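Local coordinates for protein Endonuclease/exonuclease/phosphatase (Beutenbergia cavernae DSM 12333, PDB 4RUW) that is of unknown function but belongs to the endonuclease/exonuclease/phosphatase family, joining a DNase I-like domain, with zinc bound in the model, to an Ig-like domain, at residues R362-K367 with C404-W409; E260-D265 with V335-V340; P302-V307 with M326-G331; V379-R384 with A417-C422. One frame throughout, in Å; residues are numbered along the deposited sequence.

Contact 1. Residues R362-K367 with C404-W409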
loop_
_atom_site.group_PDB
_atom_site.type_symbol
_atom_site.label_atom_id
_atom_site.label_comp_id
_atom_site.label_asym_id
_atom_site.label_seq_id
_atom_site.Cartn_x
_atom_site.Cartn_y
_atom_site.Cartn_z
ATOM N N ARG A 362 14.087 -3.138 15.573
ATOM C CA ARG A 362 13.851 -2.126 14.555
ATOM C C ARG A 362 12.769 -1.179 15.039
ATOM O O ARG A 362 11.730 -1.618 15.532
ATOM C CB ARG A 362 13.420 -2.760 13.226
ATOM C CG ARG A 362 13.122 -1.732 12.123
ATOM C CD ARG A 362 12.616 -2.398 10.855
ATOM N NE ARG A 362 11.346 -3.079 11.091
ATOM C CZ ARG A 362 10.828 -4.005 10.290
ATOM N NH1 ARG A 362 11.469 -4.362 9.190
ATOM N NH2 ARG A 362 9.673 -4.582 10.593
ATOM N N LEU A 363 13.017 0.120 14.892
ATOM C CA LEU A 363 12.033 1.138 15.218
ATOM C C LEU A 363 11.818 2.007 13.988
ATOM O O LEU A 363 12.768 2.617 13.482
ATOM C CB LEU A 363 12.547 1.980 16.384
ATOM C CG LEU A 363 11.633 2.865 17.220
ATOM C CD1 LEU A 363 10.338 2.152 17.534
ATOM C CD2 LEU A 363 12.340 3.253 18.512
ATOM N N SER A 364 10.583 2.025 13.490
ATOM C CA SER A 364 10.195 2.881 12.378
ATOM C C SER A 364 9.275 3.975 12.915
ATOM O O SER A 364 8.227 3.680 13.499
ATOM C CB SER A 364 9.469 2.066 11.306
ATOM O OG SER A 364 8.934 2.915 10.297
ATOM N N VAL A 365 9.675 5.229 12.739
ATOM C CA VAL A 365 8.973 6.351 13.333
ATOM C C VAL A 365 8.536 7.282 12.223
ATOM O O VAL A 365 9.339 7.690 11.371
ATOM C CB VAL A 365 9.853 7.096 14.346
ATOM C CG1 VAL A 365 9.079 8.231 14.994
ATOM C CG2 VAL A 365 10.345 6.137 15.393
ATOM N N CYS A 366 7.263 7.644 12.258
ATOM C CA CYS A 366 6.679 8.408 11.179
ATOM C C CYS A 366 5.870 9.589 11.683
ATOM O O CYS A 366 4.935 9.419 12.469
ATOM C CB CYS A 366 5.784 7.496 10.351
ATOM S SG CYS A 366 4.761 8.382 9.199
ATOM N N LYS A 367 6.245 10.784 11.235
ATOM C CA LYS A 367 5.428 11.973 11.432
ATOM C C LYS A 367 4.464 12.048 10.251
ATOM O O LYS A 367 4.883 12.240 9.106
ATOM C CB LYS A 367 6.286 13.237 11.486
ATOM C CG LYS A 367 5.449 14.512 11.520
ATOM C CD LYS A 367 6.307 15.767 11.519
ATOM C CE LYS A 367 5.453 17.012 11.365
ATOM N NZ LYS A 367 6.278 18.255 11.303
ATOM N N CYS A 404 10.242 8.219 6.298
ATOM C CA CYS A 404 10.209 7.857 7.725
ATOM C C CYS A 404 11.619 7.652 8.280
ATOM O O CYS A 404 12.581 7.503 7.524
ATOM C CB CYS A 404 9.426 6.550 7.951
ATOM S SG CYS A 404 7.612 6.594 7.817
ATOM N N THR A 405 11.738 7.619 9.603
ATOM C CA THR A 405 13.018 7.333 10.226
ATOM C C THR A 405 13.033 5.922 10.785
ATOM O O THR A 405 12.287 5.611 11.725
ATOM C CB THR A 405 13.306 8.331 11.352
ATOM O OG1 THR A 405 13.185 9.666 10.839
ATOM C CG2 THR A 405 14.701 8.135 11.907
ATOM N N VAL A 406 13.882 5.074 10.204
ATOM C CA VAL A 406 13.952 3.667 10.577
ATOM C C VAL A 406 15.357 3.336 11.066
ATOM O O VAL A 406 16.340 3.553 10.354
ATOM C CB VAL A 406 13.604 2.749 9.393
ATOM C CG1 VAL A 406 13.505 1.304 9.854
ATOM C CG2 VAL A 406 12.300 3.184 8.745
ATOM N N GLU A 407 15.455 2.843 12.298
ATOM C CA GLU A 407 16.732 2.425 12.873
ATOM C C GLU A 407 16.663 0.965 13.246
ATOM O O GLU A 407 15.636 0.494 13.728
ATOM C CB GLU A 407 17.076 3.226 14.130
ATOM C CG GLU A 407 17.493 4.655 13.867
ATOM C CD GLU A 407 18.124 5.308 15.084
ATOM O OE1 GLU A 407 18.199 6.551 15.107
ATOM O OE2 GLU A 407 18.541 4.579 16.016
ATOM N N THR A 408 17.770 0.264 13.039
ATOM C CA THR A 408 17.884 -1.143 13.360
ATOM C C THR A 408 19.166 -1.327 14.156
ATOM O O THR A 408 20.203 -0.777 13.796
ATOM C CB THR A 408 17.962 -1.975 12.069
ATOM O OG1 THR A 408 16.773 -1.766 11.300
ATOM C CG2 THR A 408 18.106 -3.443 12.378
ATOM N N TRP A 409 19.098 -2.083 15.243
ATOM C CA TRP A 409 20.274 -2.279 16.073
ATOM C C TRP A 409 20.188 -3.615 16.794
ATOM O O TRP A 409 19.150 -4.276 16.772
ATOM C CB TRP A 409 20.445 -1.111 17.056
ATOM C CG TRP A 409 19.437 -1.069 18.179
ATOM C CD1 TRP A 409 19.649 -1.442 19.476
ATOM C CD2 TRP A 409 18.070 -0.627 18.108
ATOM N NE1 TRP A 409 18.507 -1.261 20.214
ATOM C CE2 TRP A 409 17.524 -0.762 19.402
ATOM C CE3 TRP A 409 17.259 -0.127 17.084
ATOM C CZ2 TRP A 409 16.205 -0.425 19.699
ATOM C CZ3 TRP A 409 15.944 0.206 17.384
ATOM C CH2 TRP A 409 15.432 0.055 18.683
#

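Contact 2. Residues E260-D265 with V335-V340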
loop_
_atom_site.group_PDB
_atom_site.type_symbol
_atom_site.label_atom_id
_atom_site.label_comp_id
_atom_site.label_asym_id
_atom_site.label_seq_id
_atom_site.Cartn_x
_atom_site.Cartn_y
_atom_site.Cartn_z
ATOM N N GLU A 260 -1.783 0.509 13.025
ATOM C CA GLU A 260 -2.191 -0.268 14.207
ATOM C C GLU A 260 -2.192 -1.751 13.922
ATOM O O GLU A 260 -1.980 -2.569 14.814
ATOM C CB GLU A 260 -3.623 0.082 14.641
ATOM C CG GLU A 260 -3.882 1.468 15.182
ATOM C CD GLU A 260 -5.360 1.677 15.496
ATOM O OE1 GLU A 260 -6.187 0.825 15.120
ATOM O OE2 GLU A 260 -5.698 2.687 16.144
ATOM N N ASP A 261 -2.422 -2.090 12.611
ATOM C CA ASP A 261 -2.478 -3.487 12.210
ATOM C C ASP A 261 -1.133 -4.069 11.787
ATOM O O ASP A 261 -1.074 -5.140 11.173
ATOM C CB ASP A 261 -3.528 -3.679 11.127
ATOM C CG ASP A 261 -4.908 -3.883 11.709
ATOM O OD1 ASP A 261 -5.060 -3.746 12.944
ATOM O OD2 ASP A 261 -5.838 -4.186 10.940
ATOM N N HIS A 262 -0.061 -3.355 12.128
ATOM C CA HIS A 262 1.315 -3.837 11.979
ATOM C C HIS A 262 1.771 -3.849 10.535
ATOM O O HIS A 262 2.674 -4.596 10.182
ATOM C CB HIS A 262 1.514 -5.233 12.587
ATOM C CG HIS A 262 0.893 -5.392 13.934
ATOM N ND1 HIS A 262 1.408 -4.789 15.064
ATOM C CD2 HIS A 262 -0.208 -6.063 14.338
ATOM C CE1 HIS A 262 0.658 -5.097 16.104
ATOM N NE2 HIS A 262 -0.334 -5.869 15.693
ATOM N N LEU A 263 1.159 -3.018 9.702
ATOM C CA LEU A 263 1.569 -2.928 8.308
ATOM C C LEU A 263 2.434 -1.697 8.104
ATOM O O LEU A 263 2.108 -0.628 8.607
ATOM C CB LEU A 263 0.342 -2.875 7.393
ATOM C CG LEU A 263 -0.429 -4.189 7.286
ATOM C CD1 LEU A 263 -1.769 -4.000 6.622
ATOM C CD2 LEU A 263 0.399 -5.185 6.476
ATOM N N ALA A 264 3.523 -1.853 7.354
ATOM C CA ALA A 264 4.439 -0.756 7.056
ATOM C C ALA A 264 4.262 -0.336 5.604
ATOM O O ALA A 264 4.197 -1.186 4.711
ATOM C CB ALA A 264 5.874 -1.190 7.303
ATOM N N ASP A 265 4.180 0.974 5.381
ATOM C CA ASP A 265 4.111 1.561 4.056
ATOM C C ASP A 265 5.522 1.468 3.487
ATOM O O ASP A 265 6.410 2.225 3.886
ATOM C CB ASP A 265 3.657 3.013 4.225
ATOM C CG ASP A 265 3.558 3.788 2.917
ATOM O OD1 ASP A 265 4.109 3.369 1.870
ATOM O OD2 ASP A 265 2.931 4.869 2.967
ATOM N N VAL A 335 9.497 -11.803 16.978
ATOM C CA VAL A 335 9.084 -12.197 18.299
ATOM C C VAL A 335 8.170 -11.180 18.932
ATOM O O VAL A 335 7.481 -11.502 19.842
ATOM C CB VAL A 335 10.257 -12.565 19.212
ATOM C CG1 VAL A 335 11.060 -13.683 18.577
ATOM C CG2 VAL A 335 11.178 -11.435 19.492
ATOM N N ALA A 336 8.260 -9.932 18.504
ATOM C CA ALA A 336 7.356 -8.889 18.969
ATOM C C ALA A 336 7.144 -7.874 17.856
ATOM O O ALA A 336 8.048 -7.606 17.069
ATOM C CB ALA A 336 7.912 -8.206 20.224
ATOM N N ALA A 337 5.939 -7.329 17.788
ATOM C CA ALA A 337 5.635 -6.242 16.872
ATOM C C ALA A 337 4.582 -5.372 17.529
ATOM O O ALA A 337 3.497 -5.857 17.869
ATOM C CB ALA A 337 5.135 -6.783 15.532
ATOM N N ARG A 338 4.898 -4.097 17.733
ATOM C CA ARG A 338 3.971 -3.194 18.395
ATOM C C ARG A 338 3.962 -1.828 17.729
ATOM O O ARG A 338 5.005 -1.299 17.337
ATOM C CB ARG A 338 4.318 -3.049 19.880
ATOM C CG ARG A 338 3.321 -2.184 20.655
ATOM C CD ARG A 338 3.443 -2.388 22.156
ATOM N NE ARG A 338 3.104 -3.755 22.534
ATOM C CZ ARG A 338 1.885 -4.156 22.878
ATOM N NH1 ARG A 338 1.671 -5.420 23.198
ATOM N NH2 ARG A 338 0.880 -3.291 22.902
ATOM N N THR A 339 2.769 -1.264 17.606
ATOM C CA THR A 339 2.578 0.095 17.128
ATOM C C THR A 339 2.045 0.956 18.257
ATOM O O THR A 339 1.123 0.558 18.970
ATOM C CB THR A 339 1.555 0.130 15.992
ATOM O OG1 THR A 339 2.056 -0.636 14.897
ATOM C CG2 THR A 339 1.292 1.561 15.529
ATOM N N VAL A 340 2.649 2.124 18.437
ATOM C CA VAL A 340 2.087 3.132 19.320
ATOM C C VAL A 340 1.831 4.377 18.473
ATOM O O VAL A 340 2.745 4.911 17.843
ATOM C CB VAL A 340 3.013 3.446 20.517
ATOM C CG1 VAL A 340 2.364 4.481 21.417
ATOM C CG2 VAL A 340 3.316 2.168 21.297
HETATM O O HOH W 1 3.461 -3.036 14.675
#

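Contact 3. Residues P302-V307 with M326-G331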
loop_
_atom_site.group_PDB
_atom_site.type_symbol
_atom_site.label_atom_id
_atom_site.label_comp_id
_atom_site.label_asym_id
_atom_site.label_seq_id
_atom_site.Cartn_x
_atom_site.Cartn_y
_atom_site.Cartn_z
ATOM N N PRO A 302 5.436 -7.268 9.570
ATOM C CA PRO A 302 6.714 -6.963 10.234
ATOM C C PRO A 302 7.887 -7.871 9.866
ATOM O O PRO A 302 9.028 -7.440 10.034
ATOM C CB PRO A 302 6.369 -7.089 11.726
ATOM C CG PRO A 302 4.923 -6.696 11.774
ATOM C CD PRO A 302 4.332 -7.330 10.550
ATOM N N ALA A 303 7.636 -9.087 9.390
ATOM C CA ALA A 303 8.740 -9.980 9.029
ATOM C C ALA A 303 9.586 -9.438 7.874
ATOM O O ALA A 303 10.731 -9.853 7.699
ATOM C CB ALA A 303 8.230 -11.376 8.697
ATOM N N PHE A 304 9.018 -8.538 7.076
ATOM C CA PHE A 304 9.741 -7.969 5.949
ATOM C C PHE A 304 10.574 -6.754 6.332
ATOM O O PHE A 304 10.147 -5.909 7.116
ATOM C CB PHE A 304 8.773 -7.555 4.842
ATOM C CG PHE A 304 8.246 -8.693 4.037
ATOM C CD1 PHE A 304 9.036 -9.301 3.072
ATOM C CD2 PHE A 304 6.953 -9.144 4.225
ATOM C CE1 PHE A 304 8.559 -10.343 2.319
ATOM C CE2 PHE A 304 6.463 -10.189 3.466
ATOM C CZ PHE A 304 7.268 -10.784 2.511
ATOM N N ASP A 305 11.764 -6.671 5.745
ATOM C CA ASP A 305 12.526 -5.434 5.693
ATOM C C ASP A 305 12.358 -4.843 4.305
ATOM O O ASP A 305 12.145 -5.569 3.336
ATOM C CB ASP A 305 14.010 -5.696 5.912
ATOM C CG ASP A 305 14.327 -6.065 7.326
ATOM O OD1 ASP A 305 13.435 -5.925 8.186
ATOM O OD2 ASP A 305 15.475 -6.477 7.580
ATOM N N VAL A 306 12.478 -3.531 4.199
ATOM C CA VAL A 306 12.402 -2.872 2.903
ATOM C C VAL A 306 13.803 -2.480 2.457
ATOM O O VAL A 306 14.529 -1.813 3.188
ATOM C CB VAL A 306 11.501 -1.625 2.961
ATOM C CG1 VAL A 306 11.258 -1.097 1.558
ATOM C CG2 VAL A 306 10.178 -1.963 3.639
ATOM N N VAL A 307 14.170 -2.897 1.251
ATOM C CA VAL A 307 15.506 -2.662 0.718
ATOM C C VAL A 307 15.565 -1.423 -0.166
ATOM O O VAL A 307 16.436 -0.579 -0.001
ATOM C CB VAL A 307 16.014 -3.906 -0.057
ATOM C CG1 VAL A 307 17.409 -3.667 -0.623
ATOM C CG2 VAL A 307 15.992 -5.144 0.850
HETATM N N MSE A 326 8.766 -2.526 -5.505
HETATM C CA MSE A 326 9.438 -2.567 -4.207
HETATM C C MSE A 326 10.301 -3.799 -4.065
HETATM O O MSE A 326 9.888 -4.906 -4.423
HETATM C CB MSE A 326 8.406 -2.604 -3.082
HETATM C CG MSE A 326 7.421 -1.430 -3.079
HETATM SE SE MSE A 326 8.263 0.320 -2.990
HETATM C CE MSE A 326 9.428 0.019 -1.461
ATOM N N ASP A 327 11.491 -3.604 -3.505
ATOM C CA ASP A 327 12.394 -4.705 -3.186
ATOM C C ASP A 327 12.355 -4.912 -1.678
ATOM O O ASP A 327 12.737 -4.022 -0.905
ATOM C CB ASP A 327 13.811 -4.389 -3.659
ATOM C CG ASP A 327 13.942 -4.454 -5.174
ATOM O OD1 ASP A 327 13.458 -5.429 -5.778
ATOM O OD2 ASP A 327 14.520 -3.524 -5.770
ATOM N N LEU A 328 11.867 -6.084 -1.271
ATOM C CA LEU A 328 11.717 -6.447 0.133
ATOM C C LEU A 328 12.661 -7.595 0.450
ATOM O O LEU A 328 13.177 -8.255 -0.451
ATOM C CB LEU A 328 10.274 -6.883 0.409
ATOM C CG LEU A 328 9.176 -5.933 -0.084
ATOM C CD1 LEU A 328 7.798 -6.506 0.236
ATOM C CD2 LEU A 328 9.346 -4.540 0.522
ATOM N N ARG A 329 12.879 -7.845 1.739
ATOM C CA ARG A 329 13.705 -8.961 2.170
ATOM C C ARG A 329 13.037 -9.585 3.377
ATOM O O ARG A 329 12.680 -8.885 4.314
ATOM C CB ARG A 329 15.102 -8.471 2.532
ATOM C CG ARG A 329 16.063 -9.581 2.907
ATOM C CD ARG A 329 17.473 -9.043 3.007
ATOM N NE ARG A 329 17.929 -8.548 1.712
ATOM C CZ ARG A 329 18.813 -7.570 1.549
ATOM N NH1 ARG A 329 19.339 -6.963 2.602
ATOM N NH2 ARG A 329 19.163 -7.190 0.328
ATOM N N LEU A 330 12.851 -10.884 3.363
ATOM C CA LEU A 330 12.163 -11.532 4.453
ATOM C C LEU A 330 13.140 -11.941 5.525
ATOM O O LEU A 330 14.059 -12.679 5.275
ATOM C CB LEU A 330 11.401 -12.757 3.942
ATOM C CG LEU A 330 10.498 -13.476 4.929
ATOM C CD1 LEU A 330 9.430 -12.540 5.451
ATOM C CD2 LEU A 330 9.873 -14.696 4.267
ATOM N N GLY A 331 12.906 -11.442 6.725
ATOM C CA GLY A 331 13.679 -11.833 7.888
ATOM C C GLY A 331 13.090 -13.028 8.593
ATOM O O GLY A 331 12.268 -13.739 8.067
#

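Contact 4. Residues V379-R384 with A417-C422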
loop_
_atom_site.group_PDB
_atom_site.type_symbol
_atom_site.label_atom_id
_atom_site.label_comp_id
_atom_site.label_asym_id
_atom_site.label_seq_id
_atom_site.Cartn_x
_atom_site.Cartn_y
_atom_site.Cartn_z
ATOM N N VAL A 379 7.647 13.670 15.610
ATOM C CA VAL A 379 7.197 12.483 16.329
ATOM C C VAL A 379 8.424 11.774 16.889
ATOM O O VAL A 379 9.384 11.497 16.163
ATOM C CB VAL A 379 6.326 11.547 15.453
ATOM C CG1 VAL A 379 6.073 10.222 16.163
ATOM C CG2 VAL A 379 5.009 12.242 15.108
ATOM N N ARG A 380 8.405 11.526 18.192
ATOM C CA ARG A 380 9.550 10.928 18.858
ATOM C C ARG A 380 9.137 9.630 19.527
ATOM O O ARG A 380 8.105 9.563 20.197
ATOM C CB ARG A 380 10.132 11.902 19.882
ATOM C CG ARG A 380 11.268 11.345 20.714
ATOM C CD ARG A 380 11.962 12.473 21.455
ATOM N NE ARG A 380 12.510 13.436 20.504
ATOM C CZ ARG A 380 12.645 14.737 20.742
ATOM N NH1 ARG A 380 12.273 15.246 21.911
ATOM N NH2 ARG A 380 13.150 15.531 19.804
ATOM N N ALA A 381 9.932 8.593 19.309
ATOM C CA ALA A 381 9.721 7.309 19.953
ATOM C C ALA A 381 10.849 7.048 20.929
ATOM O O ALA A 381 12.022 7.269 20.612
ATOM C CB ALA A 381 9.672 6.203 18.927
ATOM N N VAL A 382 10.487 6.594 22.122
ATOM C CA VAL A 382 11.482 6.237 23.118
ATOM C C VAL A 382 11.210 4.834 23.646
ATOM O O VAL A 382 10.106 4.545 24.130
ATOM C CB VAL A 382 11.497 7.238 24.300
ATOM C CG1 VAL A 382 12.650 6.928 25.252
ATOM C CG2 VAL A 382 11.600 8.673 23.796
ATOM N N LEU A 383 12.184 3.950 23.524
ATOM C CA LEU A 383 12.170 2.670 24.168
ATOM C C LEU A 383 12.770 2.854 25.573
ATOM O O LEU A 383 13.847 3.364 25.702
ATOM C CB LEU A 383 12.961 1.659 23.348
ATOM C CG LEU A 383 13.045 0.239 23.842
ATOM C CD1 LEU A 383 11.706 -0.442 23.946
ATOM C CD2 LEU A 383 14.020 -0.604 23.032
ATOM N N ARG A 384 11.986 2.517 26.589
ATOM C CA ARG A 384 12.386 2.717 27.976
ATOM C C ARG A 384 12.408 1.396 28.729
ATOM O O ARG A 384 11.644 0.485 28.415
ATOM C CB ARG A 384 11.410 3.665 28.675
ATOM C CG ARG A 384 11.335 5.048 28.069
ATOM C CD ARG A 384 10.411 5.959 28.868
ATOM N NE ARG A 384 10.296 7.272 28.240
ATOM C CZ ARG A 384 11.195 8.244 28.370
ATOM N NH1 ARG A 384 12.279 8.057 29.113
ATOM N NH2 ARG A 384 11.011 9.399 27.754
ATOM N N ALA A 417 9.954 -3.503 29.817
ATOM C CA ALA A 417 10.201 -2.449 28.839
ATOM C C ALA A 417 8.900 -1.831 28.336
ATOM O O ALA A 417 7.840 -2.460 28.366
ATOM C CB ALA A 417 11.020 -2.984 27.672
ATOM N N ARG A 418 8.978 -0.589 27.879
ATOM C CA ARG A 418 7.814 0.067 27.310
ATOM C C ARG A 418 8.225 0.956 26.148
ATOM O O ARG A 418 9.380 1.381 26.051
ATOM C CB ARG A 418 7.071 0.874 28.373
ATOM C CG ARG A 418 7.926 1.932 29.030
ATOM C CD ARG A 418 7.604 2.041 30.503
ATOM N NE ARG A 418 7.822 0.779 31.204
ATOM C CZ ARG A 418 7.085 0.370 32.232
ATOM N NH1 ARG A 418 6.080 1.117 32.667
ATOM N NH2 ARG A 418 7.347 -0.788 32.820
ATOM N N LEU A 419 7.268 1.224 25.269
ATOM C CA LEU A 419 7.495 2.075 24.118
ATOM C C LEU A 419 6.611 3.304 24.249
ATOM O O LEU A 419 5.406 3.185 24.494
ATOM C CB LEU A 419 7.160 1.321 22.830
ATOM C CG LEU A 419 7.303 2.109 21.526
ATOM C CD1 LEU A 419 8.741 2.563 21.343
ATOM C CD2 LEU A 419 6.848 1.290 20.324
ATOM N N GLU A 420 7.225 4.474 24.114
ATOM C CA GLU A 420 6.533 5.752 24.170
ATOM C C GLU A 420 6.580 6.405 22.793
ATOM O O GLU A 420 7.606 6.357 22.116
ATOM C CB GLU A 420 7.192 6.667 25.217
ATOM C CG GLU A 420 6.541 8.044 25.357
ATOM C CD GLU A 420 7.132 8.876 26.487
ATOM O OE1 GLU A 420 8.169 8.478 27.058
ATOM O OE2 GLU A 420 6.554 9.934 26.805
ATOM N N ALA A 421 5.465 6.994 22.372
ATOM C CA ALA A 421 5.447 7.816 21.170
ATOM C C ALA A 421 4.864 9.170 21.535
ATOM O O ALA A 421 3.791 9.253 22.138
ATOM C CB ALA A 421 4.618 7.165 20.075
ATOM N N CYS A 422 5.574 10.228 21.156
ATOM C CA CYS A 422 5.175 11.588 21.483
ATOM C C CYS A 422 5.069 12.468 20.250
ATOM O O CYS A 422 5.745 12.243 19.247
ATOM C CB CYS A 422 6.193 12.235 22.417
ATOM S SG CYS A 422 6.347 11.467 24.019
#

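Contact 1. Residues R362-K367 with C404-W409
Arg362 and Val406 lie side by side and point the same way, with Arg362 CG 3.8 Å from Val406 CG1. Arg362 CG is anti to the backbone N (chi1 179°). The chain bends only at chi3. Its guanidinium then leaves the pair: NH1 forms a salt bridge with Asp305 and also bonds to Phe304 O, and NH2 bonds to Pro302 O and Thr354 OG1. Val406 sends its other methyl, CG2, to within 3.7 Å of Ser364 OG. That hydroxyl is hydrogen-bonded to Gln269 OE1. Thr408 crosses the Arg362 stem obliquely, its OG1 3.7 Å from Arg362 CG. Leu363 and Val365 point to the other face, onto Val394 and Ala381. Trp409 CG sits between backbone N and carbonyl carbon (chi1 72°). Leu363 CB lies at the ring edge, in its plane, 4.0 Å from Trp409 CZ3. Two reciprocal pairs of backbone bonds join the strands. Leu363 N reaches Glu407 O at 2.9 Å, and Val365 N reaches Thr405 O at 2.8 Å. Beyond them are Cys366 and Cys404, which form a disulfide in this entry. Both are modelled in two conformers. This is an antiparallel pair at the edge of one sheet of the Ig-like domain, with 405-410 as the outermost strand.

Contact 2. Residues E260-D265 with V335-V340
Ala337 is the first residue of 335-340 to meet the other segment. The chain reaches it just after a classic beta bulge, where Val335 and Ala336 share Ala355 as their partner. Ala337 O lies 3.4 Å from His262 CE1, approaching the ring obliquely. The methyl CB of Ala337 is also near the ring, 4.3 Å from His262 ND1. Arg338 follows and adds little. It starts away from 260-265, and its NH2 forms a salt bridge with Glu436. Thr339 points toward 260-265 and shares a water with His262. Its OG1 lies beside the backbone N (chi1 -62°) and accepts a hydrogen bond from this water at 2.8 Å. The same water is 2.7 Å from His262 ND1 and lies in the plane of the imidazole, at its edge. It bridges two side chains whose own atoms, His262 ND1 and Thr339 OG1, are 4.2 Å apart. Thr339 OG1 is also hydrogen-bonded to Ala259 O, so the hydroxyl is tied to the end of helix 251-260. The Thr339 methyl CG2 rests 4.1 Å from Glu260 N. Glu260 O in turn lies 3.7 Å above the centre of one face of the His262 ring. His262 has left-handed backbone angles (phi 74°), and Asp261 just before it is the first residue to leave the helix. No direct hydrogen bond crosses between the segments. The arrangement is a small, water-bridged surface interface between domains: the turn after a helix of the DNase I-like domain meets an outer strand of the Ig-like domain.

Contact 3. Residues P302-V307 with M326-G331
Phe304 is held between two leucines of the neighbouring strand. Leu330 CD1 sits over the centre of one ring face as a CH-pi contact, 3.9 Å from the centroid. Leu328 CD1 covers the opposite face, offset toward the rim. The Phe304 CG lies beside the backbone N (chi1 -76°). Leu330 CD1 also touches Ala303 CB at 3.7 Å. Further along the same face, Val306 CG1 meets CE of the selenomethionine Met326 at 3.7 Å. The backbones are joined by four hydrogen bonds. Asp305 and Arg329 bond in both directions, with Asp305 N to Arg329 O at 2.8 Å. Val307 N is bound to Asp327 O, and Gly331 N to Ala303 O at 2.9 Å. The other face is polar. Val307 CG2 lies 3.7 Å above the centre of the Arg329 guanidinium plane. Arg329 NE forms a salt bridge with Asp55, and Asp327 with Arg57 on the same strand, 55-62. Asp305 is paired instead with Arg362 of the Ig-like domain. The contact is an antiparallel strand pair at one margin of a mixed sheet in the DNase I-like fold, with 304-311 as the outermost strand.

Contact 4. Residues V379-R384 with A417-C422
Ala381 and Ala421 face each other where the strands run close, with their CA atoms 4.5 Å apart. These small side chains, with Leu383 and Leu419, make the buried face. The CD1 tips of the leucines approach carbonyl oxygens of the opposite strand. Leu383 CD1 is 3.6 Å from Arg418 O, and Leu419 CD1 is 3.7 Å from Val382 O. Six backbone hydrogen bonds tie the strands in three reciprocal pairs: Arg380 with Cys422, Val382 with Glu420, and Arg384 with Arg418. The bond from Arg384 N to Arg418 O is almost straight, at 179°. This pair forms the middle of one four-stranded sheet of the Ig-like beta sandwich. Val379 packs across the sandwich on Val365 and Lys367 of strand 360-367. The other face is mostly polar and partly exposed, apart from Val382 and Cys422, which are buried. Arg384 extends from CG to NE, and its NE gives a hydrogen bond of 2.7 Å to Glu420 OE1, part of a salt bridge. NH2 adds a weak second bond to the same oxygen. OE1 lies at the guanidinium edge, close to its plane, but the carboxylate is turned 51° from that plane. Val382 CG1 covers one guanidinium face, 3.7 Å above its centre. Glu420 OE2 has a second partner, Ser433 OG, and Arg384 NH1 bonds to Gly388 O. Arg418 touches Arg384 through its stem, CG to CB at 3.9 Å. Its NH2 is hydrogen-bonded to Gly416 O.

Overall arrangement
Contact 4 is the most buried of the four, contacts 1 and 3 are partly buried, and contact 2 lies at the surface. Contacts 1, 3 and 4 are antiparallel strand pairs built on backbone bonds. Contact 2 has no direct bond; a water and van der Waals contacts join its segments. Contacts 1 and 4 belong to opposing sheets of the Ig-like domain and meet through Val365, Val379 and Ala381. Contact 2 reaches the same sheet as contact 1, and its Val340 packs on Leu419 and Ala421 of contact 4. Contact 3 lies in the DNase I-like domain. It meets contact 1 by charge, through Arg362 and Asp305, and contact 2 by packing at Pro302. Contacts 3 and 4 do not touch.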